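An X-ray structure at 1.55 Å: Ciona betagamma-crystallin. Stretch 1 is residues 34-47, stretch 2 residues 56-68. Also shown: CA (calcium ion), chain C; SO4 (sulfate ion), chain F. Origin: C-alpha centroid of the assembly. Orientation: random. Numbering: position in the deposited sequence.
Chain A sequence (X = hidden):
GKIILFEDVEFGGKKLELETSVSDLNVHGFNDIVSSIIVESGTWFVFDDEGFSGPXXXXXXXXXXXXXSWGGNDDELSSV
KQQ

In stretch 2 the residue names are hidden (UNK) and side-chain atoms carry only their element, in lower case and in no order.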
# COMPACT_ATOMS: atom_id res chain seq x y z
N VAL A 34 -2.39 -2.83 6.31
CA VAL A 34 -2.14 -1.44 5.94
C VAL A 34 -3.39 -0.56 6.10
O VAL A 34 -4.49 -0.92 5.66
CB VAL A 34 -1.60 -1.32 4.50
CG1 VAL A 34 -1.62 0.15 4.00
CG2 VAL A 34 -0.19 -1.89 4.42
N SER A 35 -3.21 0.59 6.76
CA SER A 35 -4.28 1.52 7.02
C SER A 35 -3.98 2.96 6.57
O SER A 35 -4.87 3.78 6.55
CB SER A 35 -4.61 1.46 8.51
OG SER A 35 -5.08 0.18 8.90
N SER A 36 -2.71 3.29 6.26
CA SER A 36 -2.39 4.53 5.56
C SER A 36 -1.14 4.36 4.71
O SER A 36 -0.39 3.38 4.87
CB SER A 36 -2.20 5.68 6.55
OG SER A 36 -1.12 5.45 7.43
N ILE A 37 -0.93 5.30 3.79
CA ILE A 37 0.12 5.20 2.77
C ILE A 37 0.67 6.56 2.43
O ILE A 37 -0.08 7.52 2.34
CB ILE A 37 -0.42 4.54 1.45
CG1 ILE A 37 -0.84 3.08 1.68
CG2 ILE A 37 0.64 4.61 0.34
CD1 ILE A 37 -1.45 2.44 0.43
N ILE A 38 1.99 6.65 2.24
CA ILE A 38 2.62 7.81 1.66
C ILE A 38 3.33 7.38 0.39
O ILE A 38 4.18 6.48 0.42
CB ILE A 38 3.63 8.46 2.61
CG1 ILE A 38 2.89 9.02 3.83
CG2 ILE A 38 4.45 9.55 1.86
CD1 ILE A 38 3.77 9.68 4.87
N VAL A 39 2.98 8.00 -0.73
CA VAL A 39 3.76 7.79 -1.96
C VAL A 39 4.73 8.96 -2.07
O VAL A 39 4.31 10.09 -2.27
CB VAL A 39 2.87 7.70 -3.21
CG1 VAL A 39 3.71 7.56 -4.47
CG2 VAL A 39 1.91 6.52 -3.12
N GLU A 40 6.03 8.68 -1.94
CA GLU A 40 7.05 9.71 -2.05
C GLU A 40 7.33 10.06 -3.51
O GLU A 40 7.45 11.23 -3.86
CB GLU A 40 8.35 9.27 -1.37
CG GLU A 40 8.19 8.90 0.09
CD GLU A 40 8.00 10.10 1.00
OE1 GLU A 40 7.78 11.22 0.51
OE2 GLU A 40 8.08 9.91 2.24
N SER A 41 7.42 9.03 -4.35
CA SER A 41 7.64 9.20 -5.78
C SER A 41 7.06 8.02 -6.53
O SER A 41 6.88 6.96 -5.96
CB SER A 41 9.14 9.30 -6.07
OG SER A 41 9.82 8.15 -5.59
N GLY A 42 6.78 8.23 -7.81
CA GLY A 42 6.27 7.21 -8.68
C GLY A 42 4.77 7.09 -8.59
O GLY A 42 4.15 7.64 -7.67
N THR A 43 4.19 6.41 -9.58
CA THR A 43 2.78 6.02 -9.52
C THR A 43 2.76 4.54 -9.16
O THR A 43 3.58 3.76 -9.66
CB THR A 43 2.04 6.26 -10.85
OG1 THR A 43 2.10 7.65 -11.19
CG2 THR A 43 0.58 5.85 -10.71
N TRP A 44 1.86 4.17 -8.25
CA TRP A 44 1.78 2.80 -7.69
C TRP A 44 0.36 2.29 -7.79
O TRP A 44 -0.58 3.05 -7.64
CB TRP A 44 2.21 2.82 -6.23
CG TRP A 44 3.68 3.09 -6.07
CD1 TRP A 44 4.28 4.29 -6.08
CD2 TRP A 44 4.70 2.12 -5.85
NE1 TRP A 44 5.64 4.15 -5.92
CE2 TRP A 44 5.92 2.82 -5.76
CE3 TRP A 44 4.71 0.73 -5.73
CZ2 TRP A 44 7.13 2.17 -5.55
CZ3 TRP A 44 5.91 0.09 -5.52
CH2 TRP A 44 7.11 0.81 -5.44
N PHE A 45 0.22 0.99 -8.07
CA PHE A 45 -1.05 0.31 -7.92
C PHE A 45 -0.95 -0.60 -6.71
O PHE A 45 -0.01 -1.38 -6.58
CB PHE A 45 -1.36 -0.53 -9.16
CG PHE A 45 -1.71 0.30 -10.37
CD1 PHE A 45 -3.01 0.75 -10.57
CD2 PHE A 45 -0.74 0.61 -11.31
CE1 PHE A 45 -3.33 1.51 -11.69
CE2 PHE A 45 -1.06 1.36 -12.44
CZ PHE A 45 -2.36 1.82 -12.62
N VAL A 46 -1.94 -0.53 -5.84
CA VAL A 46 -1.97 -1.41 -4.69
C VAL A 46 -3.21 -2.29 -4.83
O VAL A 46 -4.23 -1.85 -5.32
CB VAL A 46 -1.97 -0.63 -3.35
CG1 VAL A 46 -0.68 0.18 -3.23
CG2 VAL A 46 -3.18 0.25 -3.21
N PHE A 47 -3.07 -3.55 -4.42
CA PHE A 47 -4.07 -4.57 -4.68
C PHE A 47 -4.48 -5.29 -3.41
O PHE A 47 -3.63 -5.56 -2.57
CB PHE A 47 -3.48 -5.62 -5.62
CG PHE A 47 -3.03 -5.09 -6.94
CD1 PHE A 47 -3.85 -5.21 -8.06
CD2 PHE A 47 -1.76 -4.55 -7.10
CE1 PHE A 47 -3.43 -4.74 -9.28
CE2 PHE A 47 -1.34 -4.09 -8.33
CZ PHE A 47 -2.16 -4.19 -9.42
N UNK A 56 -8.04 -3.15 -7.10
CA UNK A 56 -6.80 -2.39 -7.33
C UNK A 56 -7.08 -0.90 -7.20
O UNK A 56 -8.21 -0.44 -7.41
o UNK A 56 -6.97 -2.14 -9.75
c UNK A 56 -6.19 -2.69 -8.70
N UNK A 57 -6.04 -0.16 -6.83
CA UNK A 57 -6.15 1.26 -6.51
C UNK A 57 -4.89 1.97 -6.99
O UNK A 57 -3.77 1.54 -6.68
c UNK A 57 -7.39 0.61 -4.40
c UNK A 57 -9.68 0.14 -3.92
c UNK A 57 -6.33 1.49 -5.01
c UNK A 57 -7.04 -0.54 -3.71
o UNK A 57 -10.28 -1.77 -2.70
c UNK A 57 -8.72 0.94 -4.48
c UNK A 57 -9.31 -0.99 -3.25
c UNK A 57 -8.00 -1.33 -3.14
N UNK A 58 -5.09 3.06 -7.74
CA UNK A 58 -3.99 3.86 -8.27
C UNK A 58 -3.65 5.01 -7.34
O UNK A 58 -4.53 5.77 -6.90
c UNK A 58 -4.38 4.42 -9.63
c UNK A 58 -3.75 5.57 -11.73
n UNK A 58 -3.25 6.97 -13.66
c UNK A 58 -3.22 4.97 -10.44
c UNK A 58 -2.66 6.19 -12.54
N UNK A 59 -2.36 5.17 -7.09
CA UNK A 59 -1.85 6.12 -6.11
C UNK A 59 -0.73 6.85 -6.76
O UNK A 59 0.15 6.22 -7.35
c UNK A 59 -2.16 4.98 -3.74
c UNK A 59 -3.47 4.43 -4.17
c UNK A 59 -1.37 3.99 -2.89
c UNK A 59 -1.27 5.38 -4.90
N UNK A 60 -0.79 8.18 -6.70
CA UNK A 60 0.28 9.05 -7.18
C UNK A 60 0.89 9.74 -5.97
O UNK A 60 0.33 9.65 -4.86
c UNK A 60 -0.87 9.37 -9.38
c UNK A 60 -0.28 10.08 -8.18
o UNK A 60 -1.30 10.86 -7.56
N UNK A 61 2.04 10.41 -6.16
CA UNK A 61 2.73 11.04 -5.04
C UNK A 61 1.84 11.89 -4.14
O UNK A 61 1.05 12.70 -4.61
c UNK A 61 2.78 10.59 -7.42
c UNK A 61 3.80 11.89 -5.75
c UNK A 61 4.13 11.10 -6.97
N UNK A 62 1.98 11.70 -2.83
CA UNK A 62 1.12 12.34 -1.85
C UNK A 62 0.85 11.43 -0.67
O UNK A 62 1.32 10.29 -0.62
N UNK A 63 0.07 11.95 0.27
CA UNK A 63 -0.28 11.25 1.48
C UNK A 63 -1.73 10.78 1.46
O UNK A 63 -2.64 11.48 1.00
c UNK A 63 -0.02 12.14 2.69
c UNK A 63 1.43 12.58 2.82
n UNK A 63 3.52 14.60 5.47
c UNK A 63 1.70 13.35 4.12
c UNK A 63 3.19 13.74 4.26
N UNK A 64 -1.92 9.57 1.98
CA UNK A 64 -3.21 8.89 2.01
C UNK A 64 -3.42 8.43 3.46
O UNK A 64 -2.98 7.33 3.85
o UNK A 64 -2.58 9.12 -4.44
c UNK A 64 -3.97 8.57 -2.55
c UNK A 64 -1.57 8.62 -2.28
c UNK A 64 -2.99 8.08 -0.40
c UNK A 64 -3.16 7.69 1.05
c UNK A 64 -2.70 8.76 -3.09
c UNK A 64 -4.10 8.22 -1.23
c UNK A 64 -1.73 8.28 -0.95
N UNK A 65 -4.06 9.29 4.28
CA UNK A 65 -4.12 9.04 5.72
C UNK A 65 -5.06 7.93 6.20
O UNK A 65 -4.99 7.54 7.36
c UNK A 65 -4.71 10.56 3.90
c UNK A 65 -5.35 11.03 5.19
c UNK A 65 -4.59 10.40 6.28
N UNK A 66 -5.93 7.44 5.32
CA UNK A 66 -6.80 6.30 5.64
C UNK A 66 -7.19 5.58 4.35
O UNK A 66 -6.99 6.12 3.26
n UNK A 66 -9.02 8.95 6.54
c UNK A 66 -8.01 6.76 6.43
o UNK A 66 -8.95 7.87 4.58
c UNK A 66 -8.71 7.90 5.77
N UNK A 67 -7.73 4.35 4.45
CA UNK A 67 -8.03 3.62 3.21
C UNK A 67 -9.07 4.30 2.30
O UNK A 67 -8.97 4.24 1.06
c UNK A 67 -7.98 2.13 5.12
c UNK A 67 -8.50 2.25 3.72
c UNK A 67 -8.01 3.54 5.65
N UNK A 68 -10.03 5.01 2.90
CA UNK A 68 -10.99 5.79 2.12
C UNK A 68 -10.33 6.78 1.18
O UNK A 68 -10.87 7.05 0.10
CA CA C . -4.12 -1.55 10.23
S SO4 F . 8.75 11.10 -9.71
O1 SO4 F . 7.80 10.02 -9.52
O2 SO4 F . 8.44 11.82 -10.94
O3 SO4 F . 8.68 12.02 -8.58
O4 SO4 F . 10.10 10.55 -9.78
O HOH W 1 -6.25 -1.63 11.18

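Position 56 has two side-chain atoms, one carbon and then one oxygen. Its CB lies 3.5 Å from CE1 of Phe-47. This is Ser-56.

Position 57 has one carbon, then a ring of six carbons bearing an oxygen. Its CB lies 3.8 Å from CG2 of Val-46, and its backbone pairs with Val-46 in both directions. A phenolic ring makes it Tyr-57.

Position 58 carries four carbons in a row ending in nitrogen. The chain is fully extended and runs beside Phe-45 and Thr-43. This is Lys-58. Its CG is 3.7 Å from CE1 of Phe-45, and its CE is 3.7 Å from CG2 of Thr-43.

Position 59 has four carbons, forked at the second, and no polar atom. It sits among Ile-37, Val-39 and Val-46. It is Leu-59. Its CD2 is 3.7 Å from CD1 of Ile-37 and 3.9 Å from CG1 of Val-46; its CB is 3.8 Å from CG2 of Val-39.

Position 60 has one carbon carrying an oxygen and a carbon. The CA-to-CB bond points away from stretch 1, but the methyl carbon nears Thr-43. This is Thr-60. Its CG2 is 3.9 Å from OG1 of Thr-43.

Position 61 has three carbons closing a ring onto the backbone N. A ring carbon nears O of Gly-42. It is Pro-61, with CD 3.3 Å from that O of Gly-42.

Position 62 has no side-chain atoms. Its backbone N bonds to O of Val-39 (2.9 Å), and its O accepts from N of Val-39 (2.8 Å). At phi 144° and psi 180° a CB would jam against the preceding carbonyl O. It is Gly-62.

Position 63 again shows four carbons ending in nitrogen, lying by Ile-38. It is Lys-63, with CG 4.0 Å from CG1 of Ile-38.

Position 64 has one carbon, then a six-carbon ring bearing an oxygen. Its CB is 4.2 Å from CB of Ile-37, and its ring reaches Val-39. It is Tyr-64. Its CE1 is 4.2 Å from CG2 of Val-39.

Position 65 has three carbons closing a ring onto N. Its CA-to-CB bond points away, but its O is 3.4 Å from CB of Ser-36. It is Pro-65.

Position 66 has two carbons, the second carrying one oxygen and one nitrogen. Its CA makes a CA-H...O contact of 3.3 Å with O of Ser-35. It is Asn-66.

Position 67 closes another three-carbon ring onto N, near Ser-35. It is Pro-67, with CD 3.3 Å from O of Ser-35.

Position 68 has no side chain and does not touch stretch 1: Gly-68.

The contact consists of two antiparallel ladders. Ile-37 and Val-39 pair with Tyr-64 and Gly-62; Trp-44 and Val-46 pair with Leu-59 and Tyr-57. Each pair makes two backbone hydrogen bonds. The register shifts by two between the ladders. Leu-59 joins them by packing against Ile-37, Val-39 and Val-46.

Stretch 2, residues 56-68: SYKLTPGKYPNPG
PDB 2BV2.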